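Local coordinates for protein Ispd/ispf bifunctional enzyme (Campylobacter jejuni, PDB 1W55) that catalyses two steps of isoprenoid precursor biosynthesis, transferring the cytidylyl group of CTP to 2-C-methyl-D-erythritol 4-phosphate and cyclising 4-CDP-2-C-methyl-D-erythritol 2-phosphate with release of CMP, at residues A98-V102 / K200-P204; L106-L110 / V183-A189; I120-V126 / K143-Q149; I257-L263 / K292-F298. One frame throughout, in Å; residues are numbered along the deposited sequence.

Overall arrangement
Contacts 1, 2 and 3 all lie in the cytidylyltransferase domain, whereas contact 4 belongs to the cyclodiphosphate synthase domain. Contacts 2 and 3, with centres 8 Å apart, share the sheet: V183 N meets T121 O at 2.8 Å and G185 N meets A123 O at 2.8 Å. Along the chain contact 3 is nested inside contact 2, and contact 2 inside contact 1. R99 ties contact 1 to both, its NH1 lying 2.8 Å from A189 O and its CD 3.4 Å from T147 CB. Side chains of V100 and T147 come within about 9 and 7 Å of bound CMP. Contact 4, centred about 24 Å from the centre of contact 1, has the L258 side chain about 8 Å from another bound CMP.

Contact 1. Residues A98-V102 / K200-P204; sequences ARVLV and KLDLP. With EDO (1,2-ethanediol), chain F.
Two irregular segments of the GT-A-like cytidylyltransferase domain meet here: 98-102, which follows strand 91-96 and leads into helix 104-111, and a second loop, 200-204, between strands 180-184 and 210-224. Along the first segment, A98 (phi/psi -71/-9) is followed by R99 in a more extended conformation (-93/87). The CA-to-CB bond of R99 points away from 200-204; with chi1 m and chi2 and chi3 t, its NH2 donates a hydrogen bond of 3.1 Å to O1 of an ethanediol molecule, probably from the crystallisation liquor; the same guanidinium forms salt bridges with D96 and with D128 of the second subunit. V100 (-84/-40, chi1 t) directs its CB to within 3.9 Å of L203 CD2 and also packs on L28 and on Y36 of helix 33-42. L101 (-102/31, rotamer mt) is the centre of the contact. L101 CA is 7.6 Å from L203 CA, and L101 CG lies 3.9 Å from L203 CD2. Opposing it, L201 and L203 are extended (-112/150 and -76/145) about D202, the centre of an inverse gamma turn closed by a weak 3.2 Å bond from L203 N to L201 O. That turn presents a carbonyl to the leucine: L101 CD1 rests 3.6 Å from D202 O.

Contact 2. Residues L106-L110 / V183-A189; sequences LFDRL and VEGEENA
At the apolar centre, L106 of the helical segment 106-110 reaches across to the end of strand 180-184 and the turn after it. In its tp rotamer it places CD1 3.9 Å from V183 CG1 and 3.5 Å from E184 O, while CD2 lies 3.9 Å from A189 CB. L110, one turn on and mt, adds CD2 at 4.3 Å from V183 CG1. The CA atoms of L106 and G185 are 7.0 Å apart, those of L110 and V183 6.7 Å. V183 (-117/147) and E184 (-61/134) are extended, and 187-189 forms a short 3-10 turn with A189 N bonded to E186 O at 2.9 Å. R109 makes the polar edge. Its chain lies along V183, NE 3.9 Å from CG1, and its NH2 donates to E184 O at 2.9 Å, supplemented by a weak 3.4 Å bond from NE to the same oxygen. A water accepts from R109 NH2 at 3.0 Å and donates to E186 OE1 at 2.5 Å; that carboxylate also bonds S103 beside the helix start. The arrangement is helix-on-sheet packing in an alpha/beta domain: helix 104-111 lies against strand 180-184 and adjoining strand 119-124, where L106 and L110 both touch P122.

Contact 3. Residues I120-V126 / K143-Q149; sequences ITPALKV and KLIQTPQ. With EDO (1,2-ethanediol), chain F.
Strands 120-124 and 143-145 run antiparallel at 137° between their N-to-C directions, with axes 4.6 Å apart at closest approach. A123 and I145 form a non-hydrogen-bonded pair (CA-CA 4.5 Å); L124 and L144 form a hydrogen-bonded one (5.2 Å), with both N-to-O bonds at 2.9 Å. Beyond them Q146 N donates to P122 O at 3.1 Å. The side chains of A123 and I145 share one face: I145, mm, brings CD1 to 3.9 Å from A123 CB. L124 and L144, both mt, lie on the other, where V126 (chi1 t) sets CG2 3.7 Å from L144 CG. Q146 extends in an mt conformation so that NE2 sits 3.7 Å from L124 CD1 and bonds E186 O. Past the strand the chain bends through T147 and a cis peptide to P148, whose O lies 3.0 Å from P122 CD. Q149, also mt, directs NE2 back to T121 OG1 (chi1 t) at 2.8 Å, and this amide nitrogen also bonds D168. K143 leads its amine away to N134 of the second subunit. I145 O accepts a 2.9 Å hydrogen bond from O2 of the ethanediol, probably a crystallisation additive. Through K143 and L144 the sheet continues antiparallel into the second subunit, an arrangement consistent with the IspD dimer, in which an arm from each monomer reaches across to its partner.

Contact 4. Residues I257-L263 / K292-F298; sequences ILGAAGL and KVREIGF
V293, A261 and L263 bury the most surface where the ends of helices 248-260 and 282-295 meet. V293, with chi1 t, is the hub: its CG2 lies 3.5 Å from A261 CB, 3.7 Å from I257 CG2, 3.6 Å from I257 O and 3.9 Å from L263 CD2. A261 faces it directly, the two CA atoms being 6.1 Å apart, and its small methyl permits this close approach. The same CB is 4.2 Å from I296 CD1 and 4.1 Å from F298 CD1. L263 reaches over from beyond the helix end with chi1 -106° and chi2 28°, both between the usual wells; CD1 contacts I296 CD1 at 3.8 Å and CD2 lies 4.0 Å from K292 CB. I296 adopts pt, which carries its CD1 to this meeting point.

Both helices stop in Schellman motifs. G262 (72/29) follows the first, with L263 N bonded to L258 O at 2.8 Å and G262 N to G259 O at 3.1 Å. G297 (99/14) is the C-prime residue of the second, with F298 N to V293 O at 3.3 Å and G297 N to R294 O at 3.1 Å. These reversals bring L263 and F298 back beside the helix ends. The L258 side chain lies about 5 Å from that of I266 and 6 Å from that of Y270, which probably bind substrate, as in relatives. L363 of strand 354-365 touches A261, V293 and F298, so the contact is a helix-helix junction laid on the sheet of the IspF-type alpha/beta fold.

Contact 1. Residues A98-V102 / K200-P204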
# COMPACT_ATOMS: atom_id res chain seq x y z
N ALA A 98 -8.25 -7.54 -27.58
CA ALA A 98 -8.47 -8.27 -26.33
C ALA A 98 -7.16 -8.62 -25.62
O ALA A 98 -7.18 -9.08 -24.48
CB ALA A 98 -9.33 -9.51 -26.57
N ARG A 99 -6.03 -8.39 -26.29
CA ARG A 99 -4.71 -8.43 -25.65
C ARG A 99 -4.34 -7.01 -25.20
O ARG A 99 -3.69 -6.25 -25.93
CB ARG A 99 -3.65 -8.99 -26.62
CG ARG A 99 -3.90 -10.43 -26.98
CD ARG A 99 -2.90 -10.99 -27.97
NE ARG A 99 -3.31 -12.27 -28.54
CZ ARG A 99 -3.15 -13.45 -27.95
NH1 ARG A 99 -2.58 -13.54 -26.76
NH2 ARG A 99 -3.55 -14.56 -28.57
N VAL A 100 -4.77 -6.67 -23.99
CA VAL A 100 -4.85 -5.27 -23.58
C VAL A 100 -3.55 -4.68 -23.05
O VAL A 100 -3.22 -3.55 -23.37
CB VAL A 100 -6.00 -5.05 -22.57
CG1 VAL A 100 -6.22 -3.58 -22.35
CG2 VAL A 100 -7.27 -5.66 -23.08
N LEU A 101 -2.81 -5.46 -22.26
CA LEU A 101 -1.67 -4.94 -21.52
C LEU A 101 -0.30 -5.26 -22.13
O LEU A 101 0.69 -5.40 -21.39
CB LEU A 101 -1.70 -5.46 -20.08
CG LEU A 101 -2.88 -5.07 -19.17
CD1 LEU A 101 -2.73 -5.75 -17.81
CD2 LEU A 101 -2.99 -3.56 -19.00
N VAL A 102 -0.24 -5.38 -23.45
CA VAL A 102 1.01 -5.63 -24.16
C VAL A 102 2.05 -4.59 -23.75
O VAL A 102 1.79 -3.38 -23.83
CB VAL A 102 0.82 -5.60 -25.69
CG1 VAL A 102 2.17 -5.67 -26.39
CG2 VAL A 102 -0.08 -6.75 -26.16
N LYS A 200 -7.11 -12.74 -14.13
CA LYS A 200 -5.75 -13.16 -14.49
C LYS A 200 -4.95 -11.99 -15.03
O LYS A 200 -3.73 -12.08 -15.17
CB LYS A 200 -5.76 -14.30 -15.51
CG LYS A 200 -6.34 -15.61 -14.99
CD LYS A 200 -6.63 -16.60 -16.12
CE LYS A 200 -7.72 -17.59 -15.72
NZ LYS A 200 -7.57 -18.91 -16.39
N LEU A 201 -5.63 -10.89 -15.34
CA LEU A 201 -4.96 -9.68 -15.83
C LEU A 201 -5.05 -8.53 -14.83
O LEU A 201 -6.01 -8.43 -14.07
CB LEU A 201 -5.56 -9.26 -17.18
CG LEU A 201 -5.30 -10.21 -18.35
CD1 LEU A 201 -6.47 -10.19 -19.33
CD2 LEU A 201 -4.00 -9.85 -19.05
N ASP A 202 -4.05 -7.67 -14.83
CA ASP A 202 -4.01 -6.54 -13.90
C ASP A 202 -4.61 -5.30 -14.58
O ASP A 202 -3.94 -4.28 -14.75
CB ASP A 202 -2.57 -6.31 -13.39
CG ASP A 202 -2.48 -5.28 -12.27
OD1 ASP A 202 -3.40 -5.21 -11.41
OD2 ASP A 202 -1.52 -4.48 -12.18
N LEU A 203 -5.87 -5.41 -14.97
CA LEU A 203 -6.54 -4.35 -15.73
C LEU A 203 -6.95 -3.16 -14.84
O LEU A 203 -7.29 -3.35 -13.67
CB LEU A 203 -7.76 -4.93 -16.46
CG LEU A 203 -7.50 -5.94 -17.59
CD1 LEU A 203 -8.81 -6.52 -18.11
CD2 LEU A 203 -6.73 -5.32 -18.73
N PRO A 204 -6.88 -1.94 -15.37
CA PRO A 204 -7.33 -0.76 -14.60
C PRO A 204 -8.85 -0.83 -14.42
O PRO A 204 -9.56 -1.08 -15.39
CB PRO A 204 -6.95 0.42 -15.50
CG PRO A 204 -5.98 -0.13 -16.50
CD PRO A 204 -6.36 -1.57 -16.70
C1 EDO F . -4.20 -14.92 -32.39
O1 EDO F . -5.06 -14.67 -31.29
C2 EDO F . -2.89 -15.50 -31.89
O2 EDO F . -3.16 -16.57 -31.01

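Contact 2. Residues L106-L110 / V183-A189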
# COMPACT_ATOMS: atom_id res chain seq x y z
N LEU A 106 7.95 -6.18 -24.89
CA LEU A 106 7.63 -7.15 -25.94
C LEU A 106 7.67 -6.48 -27.30
O LEU A 106 8.18 -7.06 -28.25
CB LEU A 106 6.27 -7.82 -25.71
CG LEU A 106 5.73 -8.74 -26.81
CD1 LEU A 106 6.67 -9.93 -27.05
CD2 LEU A 106 4.32 -9.23 -26.46
N PHE A 107 7.14 -5.26 -27.38
CA PHE A 107 7.16 -4.50 -28.63
C PHE A 107 8.58 -4.37 -29.18
O PHE A 107 8.82 -4.62 -30.36
CB PHE A 107 6.52 -3.12 -28.44
CG PHE A 107 6.61 -2.23 -29.66
CD1 PHE A 107 5.57 -2.19 -30.59
CD2 PHE A 107 7.73 -1.43 -29.88
CE1 PHE A 107 5.66 -1.37 -31.71
CE2 PHE A 107 7.83 -0.62 -30.99
CZ PHE A 107 6.79 -0.59 -31.91
N ASP A 108 9.52 -3.99 -28.30
CA ASP A 108 10.92 -3.77 -28.68
C ASP A 108 11.56 -5.06 -29.17
O ASP A 108 12.29 -5.07 -30.16
CB ASP A 108 11.72 -3.22 -27.49
CG ASP A 108 11.35 -1.79 -27.13
OD1 ASP A 108 10.93 -1.02 -28.04
OD2 ASP A 108 11.46 -1.33 -25.97
N ARG A 109 11.26 -6.15 -28.47
CA ARG A 109 11.74 -7.47 -28.84
C ARG A 109 11.29 -7.90 -30.25
O ARG A 109 12.03 -8.59 -30.95
CB ARG A 109 11.25 -8.48 -27.83
CG ARG A 109 12.13 -8.61 -26.62
CD ARG A 109 12.09 -10.02 -26.05
NE ARG A 109 10.73 -10.44 -25.70
CZ ARG A 109 10.12 -10.09 -24.58
NH1 ARG A 109 10.74 -9.30 -23.71
NH2 ARG A 109 8.90 -10.52 -24.31
N LEU A 110 10.09 -7.50 -30.64
CA LEU A 110 9.59 -7.80 -31.98
C LEU A 110 10.26 -6.88 -33.01
O LEU A 110 10.65 -7.31 -34.09
CB LEU A 110 8.07 -7.62 -32.05
CG LEU A 110 7.16 -8.57 -31.27
CD1 LEU A 110 5.83 -7.90 -31.06
CD2 LEU A 110 6.99 -9.88 -32.01
N VAL A 183 9.53 -14.95 -30.97
CA VAL A 183 10.10 -14.15 -29.90
C VAL A 183 9.39 -14.59 -28.63
O VAL A 183 8.22 -14.97 -28.69
CB VAL A 183 9.90 -12.64 -30.23
CG1 VAL A 183 9.34 -11.85 -29.06
CG2 VAL A 183 11.17 -12.02 -30.77
N GLU A 184 10.07 -14.59 -27.48
CA GLU A 184 9.41 -14.99 -26.23
C GLU A 184 8.22 -14.06 -25.92
O GLU A 184 8.33 -12.84 -26.03
CB GLU A 184 10.41 -15.05 -25.07
CG GLU A 184 9.80 -15.11 -23.66
CD GLU A 184 9.36 -16.51 -23.22
OE1 GLU A 184 9.41 -17.47 -24.02
OE2 GLU A 184 8.96 -16.65 -22.05
N GLY A 185 7.08 -14.66 -25.56
CA GLY A 185 5.88 -13.89 -25.23
C GLY A 185 5.84 -13.43 -23.78
O GLY A 185 6.86 -13.41 -23.09
N GLU A 186 4.65 -13.06 -23.31
CA GLU A 186 4.49 -12.56 -21.94
C GLU A 186 3.05 -12.72 -21.46
O GLU A 186 2.10 -12.61 -22.25
CB GLU A 186 4.90 -11.07 -21.84
CG GLU A 186 4.09 -10.14 -22.74
CD GLU A 186 4.39 -8.66 -22.54
OE1 GLU A 186 5.43 -8.30 -21.93
OE2 GLU A 186 3.58 -7.84 -23.02
N GLU A 187 2.91 -12.98 -20.16
CA GLU A 187 1.59 -13.07 -19.53
C GLU A 187 0.74 -11.81 -19.73
O GLU A 187 -0.48 -11.90 -19.79
CB GLU A 187 1.74 -13.39 -18.03
CG GLU A 187 1.73 -14.87 -17.65
CD GLU A 187 1.81 -15.84 -18.84
OE1 GLU A 187 2.92 -16.02 -19.39
OE2 GLU A 187 0.77 -16.44 -19.20
N ASN A 188 1.38 -10.65 -19.85
CA ASN A 188 0.67 -9.39 -20.12
C ASN A 188 0.04 -9.31 -21.52
O ASN A 188 -0.75 -8.40 -21.80
CB ASN A 188 1.62 -8.21 -19.92
CG ASN A 188 1.42 -7.49 -18.58
OD1 ASN A 188 0.87 -8.05 -17.62
ND2 ASN A 188 1.89 -6.24 -18.50
N ALA A 189 0.42 -10.23 -22.41
CA ALA A 189 -0.13 -10.23 -23.76
C ALA A 189 -1.24 -11.27 -23.93
O ALA A 189 -1.71 -11.48 -25.03
CB ALA A 189 0.98 -10.43 -24.79
O HOH W 1 7.84 -9.01 -21.96

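Contact 3. Residues I120-V126 / K143-Q149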
# COMPACT_ATOMS: atom_id res chain seq x y z
N ILE A 120 7.06 -11.74 -37.60
CA ILE A 120 7.62 -11.81 -36.25
C ILE A 120 6.50 -11.87 -35.21
O ILE A 120 5.62 -11.00 -35.18
CB ILE A 120 8.52 -10.58 -35.94
CG1 ILE A 120 9.20 -10.02 -37.21
CG2 ILE A 120 9.51 -10.93 -34.81
CD1 ILE A 120 10.22 -10.96 -37.89
N THR A 121 6.56 -12.87 -34.34
CA THR A 121 5.47 -13.15 -33.42
C THR A 121 6.00 -13.62 -32.06
O THR A 121 7.02 -14.31 -31.99
CB THR A 121 4.50 -14.21 -34.03
OG1 THR A 121 3.42 -14.47 -33.12
CG2 THR A 121 5.17 -15.57 -34.14
N PRO A 122 5.31 -13.23 -30.99
CA PRO A 122 5.57 -13.79 -29.67
C PRO A 122 4.97 -15.18 -29.53
O PRO A 122 3.99 -15.52 -30.19
CB PRO A 122 4.89 -12.80 -28.70
CG PRO A 122 4.33 -11.70 -29.54
CD PRO A 122 4.25 -12.21 -30.95
N ALA A 123 5.58 -15.98 -28.67
CA ALA A 123 5.17 -17.36 -28.44
C ALA A 123 5.62 -17.76 -27.04
O ALA A 123 6.60 -17.24 -26.51
CB ALA A 123 5.78 -18.28 -29.48
N LEU A 124 4.89 -18.71 -26.47
CA LEU A 124 5.19 -19.26 -25.17
C LEU A 124 5.23 -20.77 -25.28
O LEU A 124 4.48 -21.37 -26.04
CB LEU A 124 4.12 -18.85 -24.16
CG LEU A 124 3.97 -17.36 -23.86
CD1 LEU A 124 2.72 -17.13 -23.03
CD2 LEU A 124 5.21 -16.80 -23.16
N LYS A 125 6.12 -21.38 -24.50
CA LYS A 125 6.19 -22.83 -24.37
C LYS A 125 5.23 -23.26 -23.28
O LYS A 125 4.73 -22.42 -22.52
CB LYS A 125 7.62 -23.26 -24.00
CG LYS A 125 8.71 -22.87 -25.02
CD LYS A 125 10.09 -23.39 -24.57
CE LYS A 125 11.14 -22.27 -24.57
NZ LYS A 125 11.23 -21.53 -23.27
N VAL A 126 4.99 -24.56 -23.19
CA VAL A 126 4.07 -25.15 -22.23
C VAL A 126 4.75 -26.30 -21.48
O VAL A 126 5.33 -27.19 -22.10
CB VAL A 126 2.78 -25.67 -22.94
CG1 VAL A 126 1.85 -26.35 -21.95
CG2 VAL A 126 2.06 -24.53 -23.66
N LYS A 143 3.67 -24.72 -29.18
CA LYS A 143 3.80 -23.26 -29.04
C LYS A 143 2.42 -22.63 -28.88
O LYS A 143 1.51 -22.93 -29.68
CB LYS A 143 4.46 -22.65 -30.27
CG LYS A 143 5.96 -22.66 -30.27
CD LYS A 143 6.52 -21.79 -31.39
CE LYS A 143 7.98 -22.09 -31.64
NZ LYS A 143 8.21 -23.45 -32.22
N LEU A 144 2.25 -21.77 -27.88
CA LEU A 144 1.07 -20.91 -27.81
C LEU A 144 1.44 -19.56 -28.40
O LEU A 144 2.38 -18.91 -27.93
CB LEU A 144 0.55 -20.75 -26.38
CG LEU A 144 0.20 -22.02 -25.60
CD1 LEU A 144 -0.28 -21.66 -24.20
CD2 LEU A 144 -0.83 -22.91 -26.31
N ILE A 145 0.73 -19.16 -29.45
CA ILE A 145 1.07 -17.95 -30.16
C ILE A 145 0.28 -16.75 -29.62
O ILE A 145 -0.88 -16.86 -29.21
CB ILE A 145 0.86 -18.11 -31.70
CG1 ILE A 145 1.60 -19.34 -32.24
CG2 ILE A 145 1.29 -16.87 -32.43
CD1 ILE A 145 3.15 -19.29 -32.12
N GLN A 146 0.93 -15.60 -29.63
CA GLN A 146 0.33 -14.37 -29.15
C GLN A 146 0.45 -13.32 -30.24
O GLN A 146 0.94 -13.59 -31.35
CB GLN A 146 1.03 -13.90 -27.86
CG GLN A 146 0.92 -14.85 -26.65
CD GLN A 146 1.51 -14.24 -25.38
OE1 GLN A 146 2.63 -13.70 -25.39
NE2 GLN A 146 0.75 -14.29 -24.28
N THR A 147 0.06 -12.11 -29.88
CA THR A 147 -0.03 -10.95 -30.74
C THR A 147 0.56 -9.84 -29.82
O THR A 147 0.55 -10.05 -28.59
CB THR A 147 -1.55 -10.81 -31.05
OG1 THR A 147 -1.85 -11.19 -32.41
CG2 THR A 147 -2.08 -9.46 -30.89
N PRO A 148 1.11 -8.71 -30.30
CA PRO A 148 1.18 -8.28 -31.71
C PRO A 148 2.08 -9.12 -32.60
O PRO A 148 3.01 -9.79 -32.13
CB PRO A 148 1.76 -6.86 -31.63
CG PRO A 148 1.71 -6.45 -30.18
CD PRO A 148 1.73 -7.72 -29.39
N GLN A 149 1.79 -9.10 -33.90
CA GLN A 149 2.59 -9.82 -34.88
C GLN A 149 2.95 -8.81 -35.97
O GLN A 149 2.10 -8.01 -36.38
CB GLN A 149 1.79 -10.99 -35.46
CG GLN A 149 1.37 -12.05 -34.44
CD GLN A 149 0.63 -13.25 -35.03
OE1 GLN A 149 -0.35 -13.08 -35.77
NE2 GLN A 149 1.06 -14.46 -34.68
C1 EDO F . -4.20 -14.92 -32.39
O1 EDO F . -5.06 -14.67 -31.29
C2 EDO F . -2.89 -15.50 -31.89
O2 EDO F . -3.16 -16.57 -31.01

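Contact 4. Residues I257-L263 / K292-F298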
# COMPACT_ATOMS: atom_id res chain seq x y z
N ILE A 257 -33.06 6.14 -20.09
CA ILE A 257 -32.01 5.12 -20.09
C ILE A 257 -31.14 5.18 -21.35
O ILE A 257 -29.92 5.11 -21.26
CB ILE A 257 -32.65 3.70 -19.92
CG1 ILE A 257 -33.20 3.55 -18.49
CG2 ILE A 257 -31.61 2.61 -20.20
CD1 ILE A 257 -34.17 2.39 -18.29
N LEU A 258 -31.77 5.33 -22.51
CA LEU A 258 -31.04 5.50 -23.75
C LEU A 258 -30.26 6.81 -23.75
O LEU A 258 -29.13 6.87 -24.24
CB LEU A 258 -31.99 5.48 -24.95
CG LEU A 258 -32.72 4.17 -25.25
CD1 LEU A 258 -33.83 4.43 -26.27
CD2 LEU A 258 -31.77 3.07 -25.74
N GLY A 259 -30.88 7.86 -23.19
CA GLY A 259 -30.28 9.18 -23.17
C GLY A 259 -29.01 9.23 -22.35
O GLY A 259 -28.01 9.80 -22.79
N ALA A 260 -29.04 8.60 -21.17
CA ALA A 260 -27.87 8.56 -20.29
C ALA A 260 -26.71 7.80 -20.94
O ALA A 260 -25.55 8.10 -20.68
CB ALA A 260 -28.24 7.95 -18.93
N ALA A 261 -27.04 6.84 -21.80
CA ALA A 261 -26.05 6.01 -22.48
C ALA A 261 -25.62 6.58 -23.82
O ALA A 261 -24.78 6.00 -24.50
CB ALA A 261 -26.61 4.58 -22.68
N GLY A 262 -26.20 7.71 -24.21
CA GLY A 262 -25.89 8.34 -25.48
C GLY A 262 -26.44 7.59 -26.69
O GLY A 262 -25.89 7.71 -27.78
N LEU A 263 -27.55 6.88 -26.52
CA LEU A 263 -28.07 5.98 -27.55
C LEU A 263 -29.34 6.46 -28.25
O LEU A 263 -30.12 5.66 -28.77
CB LEU A 263 -28.32 4.59 -26.94
CG LEU A 263 -27.40 3.39 -27.23
CD1 LEU A 263 -25.97 3.78 -27.56
CD2 LEU A 263 -27.45 2.35 -26.07
N LYS A 292 -29.38 -2.96 -24.63
CA LYS A 292 -28.46 -2.19 -25.48
C LYS A 292 -27.44 -1.39 -24.66
O LYS A 292 -26.27 -1.32 -25.02
CB LYS A 292 -29.21 -1.24 -26.41
CG LYS A 292 -30.05 -1.93 -27.47
CD LYS A 292 -29.18 -2.65 -28.50
CE LYS A 292 -29.98 -3.75 -29.21
NZ LYS A 292 -29.52 -4.02 -30.60
N VAL A 293 -27.91 -0.83 -23.56
CA VAL A 293 -27.11 0.02 -22.68
C VAL A 293 -26.09 -0.84 -21.93
O VAL A 293 -24.94 -0.43 -21.72
CB VAL A 293 -28.03 0.79 -21.70
CG1 VAL A 293 -27.27 1.38 -20.54
CG2 VAL A 293 -28.82 1.87 -22.46
N ARG A 294 -26.50 -2.03 -21.53
CA ARG A 294 -25.59 -2.96 -20.86
C ARG A 294 -24.50 -3.49 -21.80
O ARG A 294 -23.38 -3.76 -21.36
CB ARG A 294 -26.38 -4.11 -20.26
CG ARG A 294 -27.26 -3.72 -19.10
CD ARG A 294 -28.15 -4.85 -18.62
NE ARG A 294 -27.42 -5.80 -17.79
CZ ARG A 294 -27.74 -7.09 -17.65
NH1 ARG A 294 -28.79 -7.61 -18.28
NH2 ARG A 294 -27.00 -7.86 -16.86
N GLU A 295 -24.83 -3.64 -23.08
CA GLU A 295 -23.87 -4.11 -24.09
C GLU A 295 -22.67 -3.18 -24.21
O GLU A 295 -21.55 -3.64 -24.40
CB GLU A 295 -24.55 -4.26 -25.46
CG GLU A 295 -25.32 -5.56 -25.62
CD GLU A 295 -26.16 -5.62 -26.89
OE1 GLU A 295 -26.04 -4.71 -27.75
OE2 GLU A 295 -26.94 -6.59 -27.03
N ILE A 296 -22.91 -1.88 -24.09
CA ILE A 296 -21.83 -0.88 -24.14
C ILE A 296 -21.23 -0.51 -22.77
O ILE A 296 -20.50 0.47 -22.66
CB ILE A 296 -22.23 0.36 -24.97
CG1 ILE A 296 -23.49 1.03 -24.40
CG2 ILE A 296 -22.43 -0.01 -26.45
CD1 ILE A 296 -23.68 2.45 -24.90
N GLY A 297 -21.51 -1.30 -21.74
CA GLY A 297 -20.74 -1.20 -20.51
C GLY A 297 -21.32 -0.40 -19.36
O GLY A 297 -20.61 -0.09 -18.39
N PHE A 298 -22.61 -0.08 -19.44
CA PHE A 298 -23.27 0.73 -18.43
C PHE A 298 -24.19 -0.10 -17.54
O PHE A 298 -24.61 -1.19 -17.91
CB PHE A 298 -24.10 1.82 -19.11
CG PHE A 298 -23.30 2.97 -19.63
CD1 PHE A 298 -23.11 3.14 -20.99
CD2 PHE A 298 -22.73 3.87 -18.75
CE1 PHE A 298 -22.37 4.21 -21.46
CE2 PHE A 298 -22.00 4.95 -19.20
CZ PHE A 298 -21.81 5.12 -20.55